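Local coordinates for sortase family protein (Streptococcus agalactiae, PDB 4D7W) that probably acts as a class C sortase, a cysteine transpeptidase that takes part in assembling the type 2B pilus on the surface of group B Streptococcus, at residues A[143-148]-A[187-192]; A[150-155]-A[183-188]. All coordinates share one frame; numbering follows the deposited sequence.

Overall arrangement
Interactions 1 and 2 are successive parts of one antiparallel ladder, formed by strands 140-152 and 182-191, with centres about 15 Å apart. Interaction 1 pairs the middle of strand 140-152 with the end of strand 182-191. Interaction 2 pairs the end of the former with the beginning of the latter, and the two share Arg187 and Gly188. They also touch directly, Val146 CG2 lying 3.8 Å from Val186 CG1. The intervening chain carries strand 167-175, which pairs with 182-191 along its other edge. Strand 182-191 is therefore an inner strand of the curled sortase sheet, and its partner 140-152 bulges at Asp147-Gln148, near where the two contacts meet.

Interaction 1 of 2, residues A[143-148]-A[187-192]; sequences TYQVDQ and RGHRVP. With EDO (1,2-ethanediol), chain B.
Arg187 O is gripped by two successive backbone N-H groups: Asp147 N, at 2.9 Å and in the carbonyl plane, and Gln148 N, at 3.2 Å and tilted from it. Two residues facing one make a classic beta bulge, closed by Arg187 N donating to Gln148 O. The bulge turns Asp147 toward the partner strand, and with CG between the backbone N and the carbonyl carbon (chi1 70°) its carboxylate serves two groups. OD1 receives Arg187 NE at 3.0 Å on its syn lone pair, in a salt bridge, while OD2 is met from the anti side by His189 ND1 at 2.8 Å, 31° out of the carboxylate plane. An aspartate suits this place because its short, forked end reaches both. The amide of Gln148 stacks on the Arg187 guanidinium, their planes 29° apart, with OE1 offset toward the rim. Gly188, having no side chain, brings its CA within 2.9 Å of Gln145 O. Farther along, Arg190 CD packs 3.7 Å from Tyr144 CZ, and Thr143 CG2 meets Val191 CG2 at 3.6 Å. A water joins Thr143 N, Arg190 NE and Val191 O. Tyr144 OH and Arg190 NH1 both reach Asp167 of strand 167-175, whose Tyr168 lies against Arg187 as a cation-pi partner. Strand 132-137 flanks the other edge of strand 140-152, contributing His132 and Thr134 beside Thr143, and Trp133 beside Val146.

Interaction 2 of 2, residues A[150-155]-A[183-188]; sequences RTVKPD and RLLVRG. With EDO (1,2-ethanediol), chain B.
Pro154 CG sits over the centre of one face of the Arg183 guanidinium, 4.2 Å above its plane, while Pro154 CA lies 4.0 Å from Arg183 CG. The arginine bends at chi2 (-62°), and its aliphatic part and flat end both run past the proline, whose rigid, apolar ring offers a surface on which a planar group can rest. A second guanidinium, that of Arg187, is met at its edge and in its plane by an ethanediol, probably from the crystallisation liquor, with NH1 donating to O2 at 2.8 Å. The loop carrying Arg158, Asp159 and Gln161 holds the same molecule.

From Arg183 to Leu185 the backbone pairs with 150-152 in a regular antiparallel ladder. Arg150 and Leu185 are a hydrogen-bonded pair, with Leu185 N donating to Arg150 O at 2.7 Å and Arg150 N returning a bond to Leu185 O. Val152 and Arg183 repeat the pattern, and the non-hydrogen-bonded pair Thr151-Leu184 lies between them. Val152 CG2 meets Leu185 CD1 at 3.9 Å, the two side chains crossing at about a right angle; the beta-branched valine and the gamma-branched leucine are apolar residues suited to this buried spot, on the face that Arg150 and Arg183 also point to, and Asp159 touches both. On the opposite face Leu184 CD1 reaches Thr151 OG1 at 3.7 Å, and the leucine packs further against Leu124 and Ile149. Thr151, near the surface, combines a strand-favouring branched CB with a hydroxyl.

Strand 167-175 lies along the other edge of 183-188 and brings Cys174 against Arg183. In the sortase beta-barrel the active-site cysteine and arginine come from two adjacent strands; Cys174 and Arg183 are placed as that pair would be, and so probably belong to the active site.

Interaction 1 of 2, residues A[143-148]-A[187-192]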
loop_
_atom_site.group_PDB
_atom_site.type_symbol
_atom_site.label_atom_id
_atom_site.label_comp_id
_atom_site.label_asym_id
_atom_site.label_seq_id
_atom_site.Cartn_x
_atom_site.Cartn_y
_atom_site.Cartn_z
ATOM N N THR A 143 -9.489 -0.449 6.452
ATOM C CA THR A 143 -9.195 0.734 7.244
ATOM C C THR A 143 -8.008 0.525 8.165
ATOM O O THR A 143 -7.891 -0.518 8.814
ATOM C CB THR A 143 -10.400 1.141 8.082
ATOM O OG1 THR A 143 -11.564 1.142 7.247
ATOM C CG2 THR A 143 -10.176 2.523 8.714
ATOM N N TYR A 144 -7.138 1.530 8.225
ATOM C CA TYR A 144 -5.946 1.483 9.063
ATOM C C TYR A 144 -5.883 2.736 9.913
ATOM O O TYR A 144 -6.306 3.806 9.481
ATOM C CB TYR A 144 -4.668 1.326 8.205
ATOM C CG TYR A 144 -4.560 -0.092 7.687
ATOM C CD1 TYR A 144 -5.219 -0.473 6.533
ATOM C CD2 TYR A 144 -3.848 -1.058 8.392
ATOM C CE1 TYR A 144 -5.177 -1.806 6.077
ATOM C CE2 TYR A 144 -3.789 -2.375 7.950
ATOM C CZ TYR A 144 -4.451 -2.741 6.786
ATOM O OH TYR A 144 -4.398 -4.040 6.347
ATOM N N GLN A 145 -5.361 2.589 11.122
ATOM C CA GLN A 145 -5.311 3.690 12.079
ATOM C C GLN A 145 -3.874 3.923 12.549
ATOM O O GLN A 145 -3.193 2.979 12.966
ATOM C CB GLN A 145 -6.235 3.385 13.264
ATOM C CG GLN A 145 -6.023 4.287 14.442
ATOM C CD GLN A 145 -6.877 3.891 15.610
ATOM O OE1 GLN A 145 -6.372 3.560 16.675
ATOM N NE2 GLN A 145 -8.179 3.915 15.418
ATOM N N VAL A 146 -3.411 5.172 12.481
ATOM C CA VAL A 146 -2.026 5.458 12.816
ATOM C C VAL A 146 -1.753 5.081 14.252
ATOM O O VAL A 146 -2.495 5.480 15.147
ATOM C CB VAL A 146 -1.677 6.948 12.614
ATOM C CG1 VAL A 146 -0.214 7.207 12.969
ATOM C CG2 VAL A 146 -1.946 7.354 11.188
ATOM N N ASP A 147 -0.702 4.304 14.480
ATOM C CA ASP A 147 -0.347 3.957 15.849
ATOM C C ASP A 147 1.130 4.162 16.119
ATOM O O ASP A 147 1.564 4.027 17.249
ATOM C CB ASP A 147 -0.758 2.512 16.184
ATOM C CG ASP A 147 0.078 1.439 15.457
ATOM O OD1 ASP A 147 1.146 1.731 14.881
ATOM O OD2 ASP A 147 -0.346 0.259 15.490
ATOM N N GLN A 148 1.905 4.475 15.084
ATOM C CA GLN A 148 3.333 4.747 15.293
ATOM C C GLN A 148 3.929 5.590 14.166
ATOM O O GLN A 148 3.749 5.274 12.989
ATOM C CB GLN A 148 4.106 3.423 15.417
ATOM C CG GLN A 148 5.583 3.595 15.756
ATOM C CD GLN A 148 6.325 2.273 15.788
ATOM O OE1 GLN A 148 6.419 1.627 16.834
ATOM N NE2 GLN A 148 6.854 1.860 14.639
ATOM N N ARG A 187 3.129 4.113 10.510
ATOM C CA ARG A 187 2.501 2.788 10.681
ATOM C C ARG A 187 1.079 2.874 11.206
ATOM O O ARG A 187 0.805 3.614 12.152
ATOM C CB ARG A 187 3.319 1.917 11.635
ATOM C CG ARG A 187 2.974 0.435 11.572
ATOM C CD ARG A 187 3.785 -0.337 12.589
ATOM N NE ARG A 187 3.260 -0.155 13.945
ATOM C CZ ARG A 187 3.840 -0.640 15.041
ATOM N NH1 ARG A 187 4.972 -1.323 14.943
ATOM N NH2 ARG A 187 3.287 -0.442 16.232
ATOM N N GLY A 188 0.175 2.099 10.607
ATOM C CA GLY A 188 -1.180 1.984 11.113
ATOM C C GLY A 188 -1.544 0.510 11.280
ATOM O O GLY A 188 -0.912 -0.352 10.672
ATOM N N HIS A 189 -2.525 0.215 12.125
ATOM C CA HIS A 189 -3.008 -1.167 12.240
ATOM C C HIS A 189 -4.437 -1.252 11.751
ATOM O O HIS A 189 -5.164 -0.261 11.789
ATOM C CB HIS A 189 -2.914 -1.681 13.679
ATOM C CG HIS A 189 -3.690 -0.870 14.670
ATOM N ND1 HIS A 189 -3.116 0.132 15.426
ATOM C CD2 HIS A 189 -4.995 -0.913 15.033
ATOM C CE1 HIS A 189 -4.033 0.667 16.215
ATOM N NE2 HIS A 189 -5.183 0.053 15.995
ATOM N N ARG A 190 -4.833 -2.443 11.295
ATOM C CA ARG A 190 -6.189 -2.687 10.825
ATOM C C ARG A 190 -7.234 -2.422 11.900
ATOM O O ARG A 190 -7.119 -2.918 13.026
ATOM C CB ARG A 190 -6.335 -4.134 10.353
ATOM C CG ARG A 190 -7.644 -4.398 9.654
ATOM C CD ARG A 190 -7.580 -4.065 8.184
ATOM N NE ARG A 190 -8.736 -4.652 7.517
ATOM C CZ ARG A 190 -8.776 -5.903 7.068
ATOM N NH1 ARG A 190 -7.710 -6.693 7.187
ATOM N NH2 ARG A 190 -9.877 -6.363 6.481
ATOM N N VAL A 191 -8.260 -1.654 11.546
ATOM C CA VAL A 191 -9.392 -1.409 12.442
ATOM C C VAL A 191 -10.647 -1.667 11.628
ATOM O O VAL A 191 -10.565 -1.741 10.416
ATOM C CB VAL A 191 -9.384 0.040 13.018
ATOM C CG1 VAL A 191 -8.165 0.253 13.879
ATOM C CG2 VAL A 191 -9.416 1.076 11.902
ATOM N N PRO A 192 -11.809 -1.840 12.289
ATOM C CA PRO A 192 -13.074 -2.043 11.563
ATOM C C PRO A 192 -13.422 -0.857 10.650
ATOM O O PRO A 192 -13.086 0.287 10.975
ATOM C CB PRO A 192 -14.114 -2.185 12.694
ATOM C CG PRO A 192 -13.343 -2.657 13.864
ATOM C CD PRO A 192 -11.972 -2.006 13.743
HETATM C C1 EDO B . 7.937 -4.228 13.171
HETATM O O1 EDO B . 8.903 -3.885 12.175
HETATM C C2 EDO B . 6.588 -3.642 12.776
HETATM O O2 EDO B . 6.655 -2.225 12.894
HETATM O O HOH W 1 -10.804 -2.553 7.943
HETATM O O HOH W 2 -7.409 0.395 17.668
#

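Interaction 2 of 2, residues A[150-155]-A[183-188]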
loop_
_atom_site.group_PDB
_atom_site.type_symbol
_atom_site.label_atom_id
_atom_site.label_comp_id
_atom_site.label_asym_id
_atom_site.label_seq_id
_atom_site.Cartn_x
_atom_site.Cartn_y
_atom_site.Cartn_z
ATOM N N ARG A 150 7.632 7.147 12.870
ATOM C CA ARG A 150 9.085 7.135 13.078
ATOM C C ARG A 150 9.830 7.744 11.905
ATOM O O ARG A 150 9.437 7.568 10.744
ATOM C CB ARG A 150 9.617 5.710 13.288
ATOM C CG ARG A 150 9.042 4.946 14.455
ATOM C CD ARG A 150 10.056 4.827 15.574
ATOM N NE ARG A 150 9.559 4.011 16.683
ATOM C CZ ARG A 150 8.641 4.415 17.560
ATOM N NH1 ARG A 150 8.103 5.627 17.455
ATOM N NH2 ARG A 150 8.251 3.604 18.538
ATOM N N THR A 151 10.919 8.436 12.223
ATOM C CA THR A 151 11.869 8.919 11.233
ATOM C C THR A 151 13.181 8.149 11.366
ATOM O O THR A 151 13.760 8.084 12.448
ATOM C CB THR A 151 12.108 10.413 11.399
ATOM O OG1 THR A 151 10.854 11.081 11.255
ATOM C CG2 THR A 151 13.086 10.934 10.343
ATOM N N VAL A 152 13.639 7.560 10.265
ATOM C CA VAL A 152 14.748 6.618 10.303
ATOM C C VAL A 152 15.690 6.817 9.132
ATOM O O VAL A 152 15.316 7.407 8.122
ATOM C CB VAL A 152 14.243 5.148 10.295
ATOM C CG1 VAL A 152 13.232 4.935 11.416
ATOM C CG2 VAL A 152 13.632 4.775 8.934
ATOM N N LYS A 153 16.919 6.335 9.280
ATOM C CA LYS A 153 17.875 6.322 8.179
ATOM C C LYS A 153 17.399 5.379 7.081
ATOM O O LYS A 153 16.716 4.395 7.356
ATOM C CB LYS A 153 19.266 5.895 8.658
ATOM C CG LYS A 153 19.886 6.830 9.673
ATOM C CD LYS A 153 21.393 6.657 9.696
ATOM C CE LYS A 153 22.027 7.448 10.833
ATOM N NZ LYS A 153 21.688 6.852 12.160
ATOM N N PRO A 154 17.763 5.680 5.831
ATOM C CA PRO A 154 17.325 4.896 4.670
ATOM C C PRO A 154 17.578 3.400 4.802
ATOM O O PRO A 154 16.788 2.616 4.275
ATOM C CB PRO A 154 18.151 5.485 3.529
ATOM C CG PRO A 154 18.361 6.903 3.942
ATOM C CD PRO A 154 18.557 6.854 5.436
ATOM N N ASP A 155 18.636 2.999 5.501
ATOM C CA ASP A 155 18.952 1.571 5.588
ATOM C C ASP A 155 18.349 0.876 6.828
ATOM O O ASP A 155 18.570 -0.318 7.049
ATOM C CB ASP A 155 20.478 1.354 5.548
ATOM C CG ASP A 155 21.221 2.108 6.649
ATOM O OD1 ASP A 155 20.563 2.689 7.542
ATOM O OD2 ASP A 155 22.475 2.110 6.625
ATOM N N ARG A 183 13.785 8.699 6.131
ATOM C CA ARG A 183 12.495 8.180 5.726
ATOM C C ARG A 183 11.509 8.392 6.857
ATOM O O ARG A 183 11.788 8.076 8.028
ATOM C CB ARG A 183 12.603 6.698 5.344
ATOM C CG ARG A 183 13.616 6.421 4.215
ATOM C CD ARG A 183 13.228 7.126 2.900
ATOM N NE ARG A 183 14.224 6.980 1.830
ATOM C CZ ARG A 183 15.063 7.941 1.428
ATOM N NH1 ARG A 183 15.045 9.138 2.002
ATOM N NH2 ARG A 183 15.926 7.707 0.444
ATOM N N LEU A 184 10.362 8.955 6.508
ATOM C CA LEU A 184 9.259 9.082 7.441
ATOM C C LEU A 184 8.371 7.833 7.317
ATOM O O LEU A 184 7.886 7.527 6.227
ATOM C CB LEU A 184 8.459 10.354 7.155
ATOM C CG LEU A 184 7.214 10.542 8.016
ATOM C CD1 LEU A 184 7.609 10.697 9.480
ATOM C CD2 LEU A 184 6.414 11.729 7.527
ATOM N N LEU A 185 8.185 7.108 8.414
ATOM C CA LEU A 185 7.355 5.901 8.393
ATOM C C LEU A 185 6.111 6.098 9.233
ATOM O O LEU A 185 6.204 6.305 10.430
ATOM C CB LEU A 185 8.118 4.689 8.924
ATOM C CG LEU A 185 9.557 4.456 8.478
ATOM C CD1 LEU A 185 10.096 3.193 9.125
ATOM C CD2 LEU A 185 9.621 4.366 6.975
ATOM N N VAL A 186 4.942 6.025 8.613
ATOM C CA VAL A 186 3.701 6.182 9.354
ATOM C C VAL A 186 2.997 4.821 9.390
ATOM O O VAL A 186 2.381 4.420 8.398
ATOM C CB VAL A 186 2.796 7.253 8.718
ATOM C CG1 VAL A 186 1.474 7.359 9.468
ATOM C CG2 VAL A 186 3.524 8.630 8.694
ATOM N N ARG A 187 3.129 4.113 10.510
ATOM C CA ARG A 187 2.501 2.788 10.681
ATOM C C ARG A 187 1.079 2.874 11.206
ATOM O O ARG A 187 0.805 3.614 12.152
ATOM C CB ARG A 187 3.319 1.917 11.635
ATOM C CG ARG A 187 2.974 0.435 11.572
ATOM C CD ARG A 187 3.785 -0.337 12.589
ATOM N NE ARG A 187 3.260 -0.155 13.945
ATOM C CZ ARG A 187 3.840 -0.640 15.041
ATOM N NH1 ARG A 187 4.972 -1.323 14.943
ATOM N NH2 ARG A 187 3.287 -0.442 16.232
ATOM N N GLY A 188 0.175 2.099 10.607
ATOM C CA GLY A 188 -1.180 1.984 11.113
ATOM C C GLY A 188 -1.544 0.510 11.280
ATOM O O GLY A 188 -0.912 -0.352 10.672
HETATM C C1 EDO B . 7.937 -4.228 13.171
HETATM O O1 EDO B . 8.903 -3.885 12.175
HETATM C C2 EDO B . 6.588 -3.642 12.776
HETATM O O2 EDO B . 6.655 -2.225 12.894
#